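Local coordinates for protein N-acetyl-beta-D glucosaminidase (PDB 4ZM6) that binds acetyl-CoA in a GCN5-related glucosamine N-acetyltransferase region and probably cleaves beta-N-acetylglucosaminides with its glycoside hydrolase family 3 region, at residues Pro372-Asn377 / Val510-Gly515; Gly103-Ser108 / Lys365-Arg370; Gln64-Ala69 / Leu341-Val346; Lys53-Leu58 / Leu125-Asn130. All coordinates share one frame; numbering follows the deposited sequence.

Contact 1: Pro372-Asn377 / Val510-Gly515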
# COMPACT_ATOMS: atom_id res chain seq x y z
N PRO A 372 30.03 3.05 -2.39
CA PRO A 372 30.51 2.23 -1.28
C PRO A 372 30.09 2.75 0.09
O PRO A 372 29.90 3.95 0.28
CB PRO A 372 32.03 2.28 -1.43
CG PRO A 372 32.29 3.56 -2.15
CD PRO A 372 31.13 3.76 -3.07
N THR A 373 29.94 1.81 1.03
CA THR A 373 29.47 2.09 2.37
C THR A 373 30.56 1.72 3.38
O THR A 373 31.17 0.66 3.29
CB THR A 373 28.22 1.26 2.71
OG1 THR A 373 27.29 1.31 1.62
CG2 THR A 373 27.55 1.77 3.97
N VAL A 374 30.81 2.61 4.34
CA VAL A 374 31.62 2.29 5.51
C VAL A 374 30.65 1.71 6.53
O VAL A 374 29.74 2.41 6.98
CB VAL A 374 32.30 3.54 6.08
CG1 VAL A 374 33.05 3.20 7.36
CG2 VAL A 374 33.23 4.16 5.05
N VAL A 375 30.84 0.44 6.87
CA VAL A 375 29.88 -0.29 7.70
C VAL A 375 30.25 -0.19 9.18
O VAL A 375 29.39 0.05 10.02
CB VAL A 375 29.80 -1.76 7.25
CG1 VAL A 375 28.78 -2.52 8.08
CG2 VAL A 375 29.44 -1.83 5.77
N THR A 376 31.52 -0.40 9.49
CA THR A 376 32.00 -0.16 10.85
C THR A 376 33.32 0.58 10.81
O THR A 376 34.06 0.53 9.83
CB THR A 376 32.16 -1.46 11.67
OG1 THR A 376 33.12 -2.32 11.06
CG2 THR A 376 30.82 -2.19 11.79
N ASN A 377 33.59 1.30 11.89
CA ASN A 377 34.78 2.13 12.01
C ASN A 377 34.95 2.47 13.49
O ASN A 377 35.00 3.64 13.88
CB ASN A 377 34.62 3.38 11.14
CG ASN A 377 35.93 4.12 10.91
OD1 ASN A 377 37.01 3.60 11.17
ND2 ASN A 377 35.82 5.33 10.42
N VAL A 510 38.76 3.15 -2.72
CA VAL A 510 40.03 3.75 -2.31
C VAL A 510 39.84 5.21 -1.92
O VAL A 510 40.35 5.66 -0.89
CB VAL A 510 41.09 3.62 -3.42
CG1 VAL A 510 42.30 4.49 -3.11
CG2 VAL A 510 41.50 2.17 -3.57
N ARG A 511 39.08 5.95 -2.73
CA ARG A 511 38.74 7.34 -2.40
C ARG A 511 38.13 7.47 -1.01
O ARG A 511 38.46 8.38 -0.25
CB ARG A 511 37.77 7.92 -3.44
CG ARG A 511 38.34 7.98 -4.84
CD ARG A 511 37.51 8.90 -5.72
NE ARG A 511 37.77 10.30 -5.40
CZ ARG A 511 36.94 11.31 -5.65
NH1 ARG A 511 35.76 11.10 -6.22
NH2 ARG A 511 37.29 12.55 -5.31
N LEU A 512 37.25 6.52 -0.67
CA LEU A 512 36.61 6.48 0.63
C LEU A 512 37.63 6.22 1.73
O LEU A 512 37.61 6.87 2.77
CB LEU A 512 35.53 5.39 0.67
CG LEU A 512 34.20 5.74 1.34
CD1 LEU A 512 33.38 4.46 1.52
CD2 LEU A 512 34.40 6.43 2.68
N ILE A 513 38.52 5.26 1.49
CA ILE A 513 39.54 4.87 2.46
C ILE A 513 40.50 6.03 2.77
O ILE A 513 40.86 6.24 3.93
CB ILE A 513 40.30 3.60 2.00
CG1 ILE A 513 39.39 2.37 2.15
CG2 ILE A 513 41.59 3.38 2.79
CD1 ILE A 513 39.86 1.15 1.39
N PHE A 514 40.89 6.78 1.75
CA PHE A 514 41.75 7.95 1.95
C PHE A 514 40.99 9.24 2.26
O PHE A 514 41.58 10.32 2.29
CB PHE A 514 42.68 8.14 0.74
CG PHE A 514 43.76 7.11 0.67
CD1 PHE A 514 43.52 5.87 0.10
CD2 PHE A 514 45.02 7.36 1.22
CE1 PHE A 514 44.51 4.91 0.05
CE2 PHE A 514 46.01 6.40 1.17
CZ PHE A 514 45.76 5.17 0.58
N GLY A 515 39.69 9.15 2.51
CA GLY A 515 38.91 10.30 2.96
C GLY A 515 38.66 11.38 1.93
O GLY A 515 38.32 12.50 2.28
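Leu-512 packs against Pro-372 and Val-374, joining the last turn of helix 503-513 to an edge strand. The setting is the alpha/beta domain with a six-stranded mixed sheet. Strand 373-377 lies at the border of that sheet and runs antiparallel to strand 494-497. The end of the helix meets the start of the strand. Leu-512 is its single residue in the contact, and its side chain points at the strand. The leucine and proline side chains slide past each other in opposite directions, with Pro-372 CB 3.9 Å from Leu-512 CD1. CD1 also lies 3.7 Å from the carbonyl oxygen Pro-372 O. CD1 reaches both the proline and the valine; CD2 meets the valine alone. On Val-374 the CG2 branch does the touching. CG1 is anti to the backbone N (chi1 176°), which puts CG2 beside that N and on the helix side. All the touching residues are buried, and no hydrogen bond crosses. Just beyond, Gly-515 closes the helix in a Schellman motif. Val-374 CG2 fits against the fork of the leucine, 3.5 Å from both Leu-512 CD1 and Leu-512 CD2.

Contact 2: Gly103-Ser108 / Lys365-Arg370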
# COMPACT_ATOMS: atom_id res chain seq x y z
N GLY A 103 21.08 -0.15 -5.17
CA GLY A 103 20.26 -0.27 -3.97
C GLY A 103 20.86 0.49 -2.80
O GLY A 103 20.16 1.23 -2.10
N ALA A 104 22.15 0.30 -2.59
CA ALA A 104 22.89 1.00 -1.54
C ALA A 104 22.91 2.51 -1.79
O ALA A 104 22.80 3.30 -0.85
CB ALA A 104 24.31 0.47 -1.45
N LEU A 105 23.06 2.87 -3.06
CA LEU A 105 22.99 4.27 -3.52
C LEU A 105 21.64 4.89 -3.16
O LEU A 105 21.58 6.01 -2.64
CB LEU A 105 23.22 4.33 -5.03
CG LEU A 105 23.86 5.60 -5.60
CD1 LEU A 105 24.18 5.40 -7.07
CD2 LEU A 105 22.97 6.83 -5.40
N GLY A 106 20.57 4.16 -3.46
CA GLY A 106 19.23 4.49 -2.98
C GLY A 106 18.43 5.49 -3.78
O GLY A 106 17.49 6.09 -3.26
N SER A 107 18.78 5.68 -5.05
CA SER A 107 18.07 6.60 -5.92
C SER A 107 17.56 5.90 -7.16
O SER A 107 18.35 5.50 -8.02
CB SER A 107 18.98 7.76 -6.33
OG SER A 107 18.41 8.51 -7.40
N SER A 108 16.24 5.76 -7.26
CA SER A 108 15.59 5.19 -8.44
C SER A 108 15.92 5.99 -9.70
O SER A 108 16.01 5.43 -10.78
CB SER A 108 14.08 5.13 -8.24
OG SER A 108 13.55 6.42 -7.95
N LYS A 365 31.78 8.01 -12.90
CA LYS A 365 32.56 8.68 -11.84
C LYS A 365 31.63 9.28 -10.79
O LYS A 365 31.86 9.11 -9.58
CB LYS A 365 33.45 9.80 -12.40
CG LYS A 365 34.79 9.36 -12.97
CD LYS A 365 34.71 9.02 -14.45
CE LYS A 365 36.09 8.87 -15.09
NZ LYS A 365 36.79 10.17 -15.28
N GLU A 366 30.61 9.99 -11.25
CA GLU A 366 29.67 10.69 -10.38
C GLU A 366 28.87 9.73 -9.49
O GLU A 366 28.70 9.98 -8.30
CB GLU A 366 28.71 11.56 -11.20
CG GLU A 366 29.34 12.84 -11.72
CD GLU A 366 28.51 13.55 -12.78
OE1 GLU A 366 27.52 12.97 -13.30
OE2 GLU A 366 28.86 14.71 -13.11
N LEU A 367 28.39 8.64 -10.08
CA LEU A 367 27.59 7.68 -9.32
C LEU A 367 28.42 6.90 -8.33
O LEU A 367 28.06 6.82 -7.15
CB LEU A 367 26.85 6.71 -10.24
CG LEU A 367 25.70 7.29 -11.08
CD1 LEU A 367 24.95 6.16 -11.78
CD2 LEU A 367 24.75 8.12 -10.23
N TYR A 368 29.54 6.34 -8.78
CA TYR A 368 30.34 5.45 -7.93
C TYR A 368 30.86 6.11 -6.66
O TYR A 368 31.09 5.43 -5.68
CB TYR A 368 31.48 4.80 -8.72
CG TYR A 368 31.06 3.56 -9.50
CD1 TYR A 368 30.76 2.37 -8.84
CD2 TYR A 368 30.96 3.58 -10.88
CE1 TYR A 368 30.37 1.24 -9.54
CE2 TYR A 368 30.57 2.45 -11.59
CZ TYR A 368 30.28 1.29 -10.92
OH TYR A 368 29.90 0.17 -11.62
N ASP A 369 31.03 7.44 -6.67
CA ASP A 369 31.38 8.18 -5.44
C ASP A 369 30.29 8.12 -4.37
O ASP A 369 30.55 8.44 -3.20
CB ASP A 369 31.67 9.65 -5.76
CG ASP A 369 32.98 9.85 -6.50
OD1 ASP A 369 33.75 8.88 -6.66
OD2 ASP A 369 33.25 10.99 -6.91
N ARG A 370 29.08 7.74 -4.77
CA ARG A 370 27.94 7.64 -3.86
C ARG A 370 27.58 6.17 -3.53
O ARG A 370 26.54 5.92 -2.94
CB ARG A 370 26.72 8.33 -4.50
CG ARG A 370 26.97 9.75 -5.00
CD ARG A 370 25.85 10.24 -5.91
NE ARG A 370 24.53 10.25 -5.27
CZ ARG A 370 23.36 10.31 -5.91
NH1 ARG A 370 23.31 10.36 -7.24
NH2 ARG A 370 22.23 10.31 -5.21
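Leu-105 and Arg-370 bring their backbones closest, CA to CA 6.0 Å, where the ends of helices 99-105 and 357-368 meet. Helix 99-105 belongs to the family 3 N-terminal domain, and helix 357-368 leads toward strand 373-377. Leu-105 is the last residue of its helix. Gly-106 follows with positive phi, and the chain turns into Ser-107, the N-cap of helix 108-125. The main contact is a methyl over a flat cation. Leu-105 CD2 sits above the centre of the Arg-370 guanidinium, 3.5 Å from Arg-370 CZ. The arginine chain bends at chi3 (59°), which turns the guanidinium so that one face lies against Leu-105 CD2. Nearer the root, Leu-105 CG is 4.1 Å from Arg-370 CB and 3.8 Å from Arg-370 O. The other methyl faces helix 357-368, with Leu-105 CD1 4.2 Å from Leu-367 CD2. Ser-107 adds only a looser approach, its CB 4.3 Å from Arg-370 NH2. Its hydroxyl is used by Asp-633 and by Ala-110 N. Arg-370 also touches Thr-629, a residue of the acetyl-CoA site. Its side chain is about 6 Å from the bound acetyl-CoA at the nearest atoms. No hydrogen bond crosses, and the leucine engages none of the guanidinium N-H groups. Arg-370 and Arg-520 bring two like charges close beside the acetyl-CoA pocket, which probably adds to the positive potential there.

Contact 3: Gln64-Ala69 / Leu341-Val346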
# COMPACT_ATOMS: atom_id res chain seq x y z
N GLN A 64 21.54 -9.25 -41.68
CA GLN A 64 21.59 -9.38 -43.14
C GLN A 64 21.08 -10.75 -43.59
O GLN A 64 20.22 -10.85 -44.45
CB GLN A 64 23.02 -9.16 -43.66
CG GLN A 64 23.35 -7.72 -44.02
CD GLN A 64 22.58 -7.19 -45.22
OE1 GLN A 64 22.67 -6.00 -45.54
NE2 GLN A 64 21.82 -8.05 -45.89
N ILE A 65 21.64 -11.79 -42.98
CA ILE A 65 21.27 -13.17 -43.28
C ILE A 65 19.78 -13.43 -43.03
O ILE A 65 19.14 -14.17 -43.77
CB ILE A 65 22.13 -14.16 -42.45
CG1 ILE A 65 23.58 -14.13 -42.95
CG2 ILE A 65 21.58 -15.58 -42.53
CD1 ILE A 65 24.59 -14.57 -41.91
N ALA A 66 19.25 -12.80 -41.99
CA ALA A 66 17.83 -12.92 -41.65
C ALA A 66 16.93 -12.32 -42.72
O ALA A 66 15.88 -12.88 -43.03
CB ALA A 66 17.56 -12.28 -40.30
N ARG A 67 17.34 -11.18 -43.27
CA ARG A 67 16.54 -10.49 -44.30
C ARG A 67 16.59 -11.23 -45.63
O ARG A 67 15.55 -11.41 -46.29
CB ARG A 67 17.01 -9.05 -44.48
CG ARG A 67 16.17 -8.27 -45.49
CD ARG A 67 16.03 -6.81 -45.08
NE ARG A 67 14.98 -6.08 -45.79
CZ ARG A 67 13.67 -6.27 -45.62
NH1 ARG A 67 13.20 -7.19 -44.78
NH2 ARG A 67 12.81 -5.53 -46.31
N ASN A 68 17.79 -11.65 -46.04
CA ASN A 68 17.96 -12.46 -47.24
C ASN A 68 17.17 -13.76 -47.17
O ASN A 68 16.61 -14.21 -48.18
CB ASN A 68 19.45 -12.78 -47.49
CG ASN A 68 20.19 -11.68 -48.22
OD1 ASN A 68 19.60 -10.68 -48.65
ND2 ASN A 68 21.49 -11.86 -48.38
N ALA A 69 17.11 -14.35 -45.98
CA ALA A 69 16.39 -15.61 -45.77
C ALA A 69 14.86 -15.46 -45.73
O ALA A 69 14.16 -16.46 -45.58
CB ALA A 69 16.88 -16.28 -44.50
N LEU A 341 11.10 -3.27 -33.19
CA LEU A 341 11.88 -3.65 -34.37
C LEU A 341 11.27 -3.17 -35.69
O LEU A 341 10.07 -3.28 -35.90
CB LEU A 341 12.08 -5.17 -34.42
CG LEU A 341 12.59 -5.83 -33.13
CD1 LEU A 341 12.67 -7.34 -33.28
CD2 LEU A 341 13.94 -5.27 -32.71
N ASN A 342 12.12 -2.63 -36.56
CA ASN A 342 11.75 -2.33 -37.94
C ASN A 342 12.99 -2.42 -38.83
O ASN A 342 14.08 -2.02 -38.42
CB ASN A 342 11.08 -0.95 -38.04
CG ASN A 342 12.07 0.19 -37.98
OD1 ASN A 342 12.72 0.52 -38.97
ND2 ASN A 342 12.18 0.81 -36.81
N TRP A 343 12.81 -2.94 -40.04
CA TRP A 343 13.94 -3.31 -40.89
C TRP A 343 14.90 -2.17 -41.22
O TRP A 343 16.11 -2.39 -41.30
CB TRP A 343 13.43 -3.97 -42.18
CG TRP A 343 13.05 -5.40 -42.00
CD1 TRP A 343 11.80 -5.94 -42.10
CD2 TRP A 343 13.93 -6.48 -41.67
NE1 TRP A 343 11.85 -7.30 -41.86
CE2 TRP A 343 13.15 -7.65 -41.59
CE3 TRP A 343 15.31 -6.57 -41.44
CZ2 TRP A 343 13.70 -8.90 -41.30
CZ3 TRP A 343 15.86 -7.81 -41.14
CH2 TRP A 343 15.05 -8.96 -41.08
N ASP A 344 14.37 -0.96 -41.40
CA ASP A 344 15.18 0.18 -41.85
C ASP A 344 16.35 0.46 -40.90
O ASP A 344 17.51 0.23 -41.26
CB ASP A 344 14.33 1.44 -42.02
CG ASP A 344 13.33 1.32 -43.16
OD1 ASP A 344 12.53 0.36 -43.16
OD2 ASP A 344 13.33 2.20 -44.05
N ASP A 345 16.05 0.92 -39.69
CA ASP A 345 17.10 1.31 -38.72
C ASP A 345 17.80 0.11 -38.07
O ASP A 345 18.86 0.26 -37.45
CB ASP A 345 16.55 2.28 -37.66
CG ASP A 345 15.33 1.75 -36.93
OD1 ASP A 345 14.98 0.56 -37.10
OD2 ASP A 345 14.71 2.54 -36.19
N VAL A 346 17.21 -1.07 -38.20
CA VAL A 346 17.84 -2.32 -37.75
C VAL A 346 19.01 -2.69 -38.67
O VAL A 346 20.01 -3.27 -38.21
CB VAL A 346 16.78 -3.45 -37.66
CG1 VAL A 346 17.42 -4.82 -37.57
CG2 VAL A 346 15.86 -3.23 -36.47
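Arg-67 and Trp-343 form a cation-pi pair. Arg-67 CZ lies 3.9 Å from the centroid of the five-membered ring of Trp-343, 15° off the ring normal. The two planes are 34° apart, so the guanidinium is tilted over the face. NH1 is the nitrogen that dips toward the indole, 3.2 Å from Trp-343 CE2. NH1 and the indole nitrogen are both donors and do not bond; Trp-343 NE1 donates a hydrogen bond to Lys-72 O. CH-pi packing continues the overlap, with Arg-67 CD 4.1 Å from the centroid of the six-membered ring of Trp-343. A chi1 of -177° and a bend at chi2 together bring the arginine chain across the indole face. Apolar contact is smaller: Ala-66 CB meets Trp-343 CH2 at 4.2 Å. No hydrogen bond crosses; side-chain bonds within 341-346 shape the start of its helix. Asn-342 is the N-cap of helix 343-348, and its OD1 accepts a weak bond from Asp-345 N. Its ND2 donates to Asp-345 OD2 at 3.1 Å. Helix 52-68 links parallel strands 41-44 and 76-79 in a beta-alpha-beta crossover, and the short helix 343-348 packs outside this crossover of the family 3 TIM-barrel-type domain.

Contact 4: Lys53-Leu58 / Leu125-Asn130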
# COMPACT_ATOMS: atom_id res chain seq x y z
N LYS A 53 33.42 -2.22 -32.92
CA LYS A 53 33.40 -2.39 -34.38
C LYS A 53 32.97 -3.80 -34.77
O LYS A 53 32.12 -3.98 -35.64
CB LYS A 53 34.78 -2.08 -34.98
CG LYS A 53 35.15 -0.61 -34.99
CD LYS A 53 36.19 -0.31 -36.06
CE LYS A 53 36.55 1.17 -36.11
NZ LYS A 53 37.45 1.48 -37.25
N GLN A 54 33.56 -4.79 -34.10
CA GLN A 54 33.29 -6.20 -34.39
C GLN A 54 31.84 -6.56 -34.10
O GLN A 54 31.25 -7.37 -34.81
CB GLN A 54 34.21 -7.10 -33.56
CG GLN A 54 34.77 -8.30 -34.32
CD GLN A 54 36.06 -7.98 -35.08
OE1 GLN A 54 36.51 -6.83 -35.14
NE2 GLN A 54 36.66 -9.01 -35.67
N VAL A 55 31.28 -5.95 -33.06
CA VAL A 55 29.92 -6.26 -32.64
C VAL A 55 28.90 -5.65 -33.60
O VAL A 55 27.91 -6.30 -33.94
CB VAL A 55 29.64 -5.77 -31.20
CG1 VAL A 55 28.23 -6.17 -30.77
CG2 VAL A 55 30.68 -6.34 -30.23
N GLN A 56 29.12 -4.41 -34.02
CA GLN A 56 28.26 -3.78 -35.02
C GLN A 56 28.21 -4.59 -36.30
O GLN A 56 27.15 -4.76 -36.91
CB GLN A 56 28.73 -2.36 -35.36
CG GLN A 56 28.39 -1.31 -34.31
CD GLN A 56 28.44 0.11 -34.86
OE1 GLN A 56 28.43 0.32 -36.07
NE2 GLN A 56 28.48 1.08 -33.96
N LYS A 57 29.38 -5.09 -36.71
CA LYS A 57 29.49 -5.98 -37.86
C LYS A 57 28.72 -7.27 -37.60
O LYS A 57 27.89 -7.68 -38.42
CB LYS A 57 30.96 -6.29 -38.15
CG LYS A 57 31.18 -7.06 -39.45
CD LYS A 57 32.65 -7.43 -39.62
CE LYS A 57 32.89 -8.09 -40.97
NZ LYS A 57 34.34 -8.12 -41.31
N LEU A 58 29.01 -7.91 -36.46
CA LEU A 58 28.38 -9.17 -36.07
C LEU A 58 26.86 -9.08 -36.06
O LEU A 58 26.19 -9.94 -36.63
CB LEU A 58 28.89 -9.60 -34.68
CG LEU A 58 28.24 -10.82 -34.01
CD1 LEU A 58 28.15 -12.01 -34.95
CD2 LEU A 58 28.99 -11.20 -32.74
N LEU A 125 25.12 -0.71 -30.89
CA LEU A 125 25.86 -1.94 -31.23
C LEU A 125 24.99 -3.02 -31.89
O LEU A 125 25.52 -3.98 -32.43
CB LEU A 125 26.53 -2.52 -29.99
CG LEU A 125 27.54 -1.63 -29.25
CD1 LEU A 125 28.11 -2.35 -28.04
CD2 LEU A 125 28.66 -1.17 -30.17
N GLY A 126 23.67 -2.86 -31.82
CA GLY A 126 22.75 -3.83 -32.42
C GLY A 126 22.00 -4.68 -31.41
O GLY A 126 21.14 -5.48 -31.81
N MET A 127 22.32 -4.55 -30.12
CA MET A 127 21.53 -5.20 -29.07
C MET A 127 20.22 -4.47 -28.87
O MET A 127 20.20 -3.26 -28.70
CB MET A 127 22.26 -5.25 -27.72
CG MET A 127 22.98 -6.55 -27.46
SD MET A 127 24.45 -6.64 -28.48
CE MET A 127 25.56 -5.58 -27.56
N ASN A 128 19.13 -5.23 -28.86
CA ASN A 128 17.79 -4.68 -28.75
C ASN A 128 16.92 -5.47 -27.78
O ASN A 128 15.70 -5.52 -27.92
CB ASN A 128 17.16 -4.60 -30.14
CG ASN A 128 17.26 -5.91 -30.91
OD1 ASN A 128 17.69 -6.94 -30.37
ND2 ASN A 128 16.88 -5.88 -32.17
N TRP A 129 17.56 -6.09 -26.78
CA TRP A 129 16.86 -6.84 -25.74
C TRP A 129 17.84 -7.15 -24.62
O TRP A 129 18.66 -8.04 -24.74
CB TRP A 129 16.27 -8.14 -26.28
CG TRP A 129 15.33 -8.85 -25.33
CD1 TRP A 129 15.23 -8.68 -23.97
CD2 TRP A 129 14.36 -9.86 -25.66
NE1 TRP A 129 14.27 -9.50 -23.45
CE2 TRP A 129 13.72 -10.24 -24.47
CE3 TRP A 129 13.98 -10.47 -26.86
CZ2 TRP A 129 12.72 -11.20 -24.44
CZ3 TRP A 129 12.98 -11.43 -26.83
CH2 TRP A 129 12.36 -11.78 -25.62
N ASN A 130 17.74 -6.41 -23.52
CA ASN A 130 18.54 -6.70 -22.35
C ASN A 130 17.75 -7.62 -21.41
O ASN A 130 16.62 -7.30 -21.01
CB ASN A 130 18.93 -5.41 -21.64
CG ASN A 130 20.00 -5.63 -20.58
OD1 ASN A 130 20.43 -6.76 -20.33
ND2 ASN A 130 20.43 -4.54 -19.94
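Val-55 and Gln-56 of helix 52-68 pack against Leu-125, where helix 108-125 gives way to the next strand. Their apolar atoms make the main contact. A chi1 of -177° turns Val-55 CG1 away from the valine's own N, and this branch faces the other segment. It lies 4.1 Å from Leu-125 CB and 4.2 Å from Met-127 CE. Val-55 and Leu-125 meet at a slant. Met-127 bends at chi2 (74°) and chi3 (78°), bringing its terminal methyl round to the valine. Gln-56 uses the aliphatic part of its chain. Its CG is 4.0 Å from Leu-125 CA and 4.2 Å from Leu-125 CD2, and the two side chains run at about a right angle. The Gln-56 side chain also touches Gln-349 and Leu-352.

Both segments belong to the family 3 N-terminal domain, of the TIM-barrel clan. Helix 52-68 connects strands 41-44 and 76-79, and segment 125-130 leads into strand 129-130, the neighbour of 76-79 in the parallel sheet. The contact joins helix 52-68 to the turn that precedes strand 129-130.

Backbone approach is also close, with CA of Gln-56 and CA of Leu-125 4.8 Å apart. Gln-56 CA lies 3.8 Å from Leu-125 O. Gly-126 takes the turn with positive phi, and without a side chain it adds no bulk against the helix. No direct hydrogen bond crosses between the segments. A hydroxyl one residue past the helical segment bridges them instead: Thr-59 OG1 lies within bonding distance of Leu-125 O, Val-55 O and Gln-56 O, and its single hydrogen can serve them only in turn or shared.

In the fold
Contact 1 is buried and purely apolar; contact 4 is buried and mainly apolar, with a threonine hydroxyl between its backbones. Contacts 2 and 3 are only partly buried and each uses an arginine. In contact 2 the guanidinium lies against a leucine methyl, near the acetyl-CoA site. In contact 3 it lies over an indole, far from that site. Contacts 3 and 4 share helix 52-68 of the barrel domain and touch through Leu-341 and Asn-128. Contacts 1 and 2 adjoin where Asp-369 and Arg-511 form a salt bridge. Contact 2 pairs a barrel-domain helix with the helix leading to strand 373-377. The centres of contacts 1 and 3 are about 50 Å apart.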